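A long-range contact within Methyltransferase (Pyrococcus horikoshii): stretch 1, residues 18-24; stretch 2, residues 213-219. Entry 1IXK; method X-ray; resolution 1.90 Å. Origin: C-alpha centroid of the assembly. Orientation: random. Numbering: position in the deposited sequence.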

# COMPACT_ATOMS: atom_id res chain seq x y z
N LYS A 18 -2.05 8.39 26.45
CA LYS A 18 -1.72 9.81 26.47
C LYS A 18 -0.51 10.09 25.59
O LYS A 18 -0.40 11.16 24.99
CB LYS A 18 -1.45 10.30 27.90
CG LYS A 18 -1.16 11.79 27.96
CD LYS A 18 -1.15 12.32 29.38
CE LYS A 18 -1.01 13.84 29.36
NZ LYS A 18 -1.20 14.44 30.71
N LEU A 19 0.40 9.13 25.51
CA LEU A 19 1.60 9.28 24.70
C LEU A 19 1.25 9.47 23.23
O LEU A 19 1.70 10.42 22.59
CB LEU A 19 2.52 8.07 24.86
CG LEU A 19 3.75 8.01 23.95
CD1 LEU A 19 4.60 9.27 24.14
CD2 LEU A 19 4.56 6.77 24.27
N PHE A 20 0.44 8.55 22.69
CA PHE A 20 0.04 8.63 21.29
C PHE A 20 -0.82 9.85 21.03
O PHE A 20 -0.74 10.46 19.97
CB PHE A 20 -0.70 7.37 20.86
CG PHE A 20 0.20 6.19 20.57
CD1 PHE A 20 -0.23 5.17 19.73
CD2 PHE A 20 1.46 6.10 21.15
CE1 PHE A 20 0.59 4.07 19.47
CE2 PHE A 20 2.29 5.01 20.90
CZ PHE A 20 1.85 3.99 20.06
N ALA A 21 -1.65 10.22 22.00
CA ALA A 21 -2.50 11.39 21.85
C ALA A 21 -1.62 12.63 21.73
O ALA A 21 -1.86 13.49 20.89
CB ALA A 21 -3.44 11.52 23.05
N ASP A 22 -0.59 12.72 22.58
CA ASP A 22 0.32 13.85 22.55
C ASP A 22 1.11 13.85 21.25
O ASP A 22 1.36 14.90 20.66
CB ASP A 22 1.28 13.82 23.75
CG ASP A 22 0.60 14.23 25.05
OD1 ASP A 22 -0.36 15.03 25.01
OD2 ASP A 22 1.04 13.76 26.13
N ARG A 23 1.52 12.67 20.80
CA ARG A 23 2.27 12.55 19.55
C ARG A 23 1.43 13.04 18.36
O ARG A 23 1.89 13.86 17.56
CB ARG A 23 2.70 11.10 19.32
CG ARG A 23 3.99 10.70 20.04
CD ARG A 23 4.19 9.19 20.06
NE ARG A 23 4.24 8.57 18.73
CZ ARG A 23 5.33 8.49 17.98
NH1 ARG A 23 6.49 8.98 18.41
NH2 ARG A 23 5.27 7.90 16.79
N TYR A 24 0.20 12.55 18.25
CA TYR A 24 -0.65 12.96 17.14
C TYR A 24 -0.94 14.45 17.15
O TYR A 24 -0.99 15.07 16.10
CB TYR A 24 -1.95 12.15 17.12
CG TYR A 24 -1.71 10.67 16.85
CD1 TYR A 24 -0.60 10.25 16.12
CD2 TYR A 24 -2.60 9.70 17.32
CE1 TYR A 24 -0.36 8.91 15.87
CE2 TYR A 24 -2.37 8.35 17.07
CZ TYR A 24 -1.25 7.96 16.35
OH TYR A 24 -1.01 6.62 16.10
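Stretch 2, residues 213-219: RTMDDIK

Stretch 2 meets stretch 1 across a gap of at least 192 residues in sequence. Stretch 1 is helical throughout, and its helix runs on past Y24. Its backbone bonds follow the usual i to i+4 pattern: D22 N to K18 O, R23 N to L19 O and Y24 N to F20 O are each 2.9 Å. Stretch 2 enters the helix through R213, with psi of 174°, and T214, with extended phi/psi of -123/162. It turns helical at M215 and stays so through K219 and beyond. I218 N bonds to T214 O at 3.1 Å, and K219 N bonds to M215 O at the same distance.

T214 is the N-cap of this second helix. T214 OG1 accepts from D217 N at 3.1 Å. The link is returned by D217 OD2, which accepts from T214 N at 2.8 Å and from T214 OG1 at 2.5 Å. These bonds tie T214 to the first turn of the helix. The CA-to-CB bond of T214 points away from stretch 1, so the capping side chain takes little part in the contact.

The two helix axes come no closer than 12.8 Å, and their N-to-C directions differ by 62°. The nearest CA atoms across the contact are F20 CA and M215 CA, 8.7 Å apart. The space between the backbones is therefore bridged by long side chains. About 278 Å² is buried in all, counting both sides, and F20 and M215 have the largest shares.

F20 is the centre of the contact on stretch 1. Its CA-to-CB bond points sideways, but with chi1 at -78° (m) the end of the side chain comes nearer to stretch 2. It meets the start of the second helix and the residues just before it. F20 CE1 lies 3.5 Å from R213 O. At the ring edge, F20 CZ is 3.9 Å from T214 C and 4.1 Å from M215 N. F20 CZ also packs against I218 CD1 at 3.6 Å, one helical turn on from T214. The ring thus touches backbone as well as side chains.

M215 is a selenomethionine. Its CA-to-CB bond also points sideways, and its end comes nearer to stretch 1. The selenium touches two apolar side chains: M215 SE is 4.2 Å from F20 CE2 and 4.3 Å from L19 CD2. M215 SE lies 5.4 Å from the centroid of the F20 ring, in an oblique position. The terminal methyl reaches R23, with M215 CE over one face of the guanidinium and 3.9 Å from R23 NH1.

The CA-to-CB bond of R23, one turn after L19, points toward stretch 2. Besides M215 it meets I218, whose CD1 is 4.1 Å from R23 NH2. Both terminal nitrogens of R23 are hydrogen-bonded elsewhere in the structure. No hydrogen bond crosses between the stretches, so the contact rests on packing.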

# COMPACT_ATOMS: atom_id res chain seq x y z
N ARG A 213 -1.53 0.23 19.74
CA ARG A 213 -0.16 -0.25 19.63
C ARG A 213 0.70 0.35 20.73
O ARG A 213 0.25 1.21 21.49
CB ARG A 213 0.44 0.13 18.27
CG ARG A 213 -0.40 -0.26 17.06
CD ARG A 213 0.25 0.26 15.77
NE ARG A 213 1.52 -0.41 15.49
CZ ARG A 213 2.38 -0.02 14.56
NH1 ARG A 213 2.13 1.04 13.80
NH2 ARG A 213 3.50 -0.71 14.37
N THR A 214 1.95 -0.10 20.81
CA THR A 214 2.88 0.42 21.80
C THR A 214 4.11 0.97 21.09
O THR A 214 4.36 0.65 19.92
CB THR A 214 3.34 -0.69 22.76
OG1 THR A 214 4.13 -1.64 22.05
CG2 THR A 214 2.14 -1.39 23.38
N MSE A 215 4.87 1.80 21.79
CA MSE A 215 6.07 2.39 21.22
C MSE A 215 6.99 1.24 20.79
O MSE A 215 7.73 1.37 19.82
CB MSE A 215 6.74 3.28 22.27
CG MSE A 215 7.41 4.54 21.75
SE MSE A 215 6.43 5.57 20.61
CE MSE A 215 7.38 5.29 19.12
N ASP A 216 6.92 0.13 21.51
CA ASP A 216 7.73 -1.05 21.19
C ASP A 216 7.34 -1.64 19.85
O ASP A 216 8.19 -2.00 19.04
CB ASP A 216 7.57 -2.13 22.27
CG ASP A 216 8.58 -1.99 23.39
OD1 ASP A 216 8.52 -2.80 24.34
OD2 ASP A 216 9.42 -1.07 23.32
N ASP A 217 6.03 -1.76 19.61
CA ASP A 217 5.55 -2.31 18.35
C ASP A 217 6.01 -1.44 17.19
O ASP A 217 6.30 -1.95 16.11
CB ASP A 217 4.02 -2.39 18.36
CG ASP A 217 3.49 -3.26 19.49
OD1 ASP A 217 3.89 -4.44 19.57
OD2 ASP A 217 2.67 -2.76 20.29
N ILE A 218 6.08 -0.13 17.41
CA ILE A 218 6.52 0.80 16.37
C ILE A 218 7.99 0.55 16.05
O ILE A 218 8.40 0.58 14.88
CB ILE A 218 6.32 2.27 16.81
CG1 ILE A 218 4.83 2.54 17.06
CG2 ILE A 218 6.85 3.22 15.74
CD1 ILE A 218 4.52 3.93 17.59
N LYS A 219 8.79 0.30 17.08
CA LYS A 219 10.21 0.02 16.90
C LYS A 219 10.42 -1.27 16.13
O LYS A 219 11.24 -1.34 15.22
CB LYS A 219 10.91 -0.09 18.26
CG LYS A 219 10.98 1.20 19.04
CD LYS A 219 11.69 2.27 18.25
CE LYS A 219 12.13 3.40 19.15
NZ LYS A 219 13.14 2.93 20.14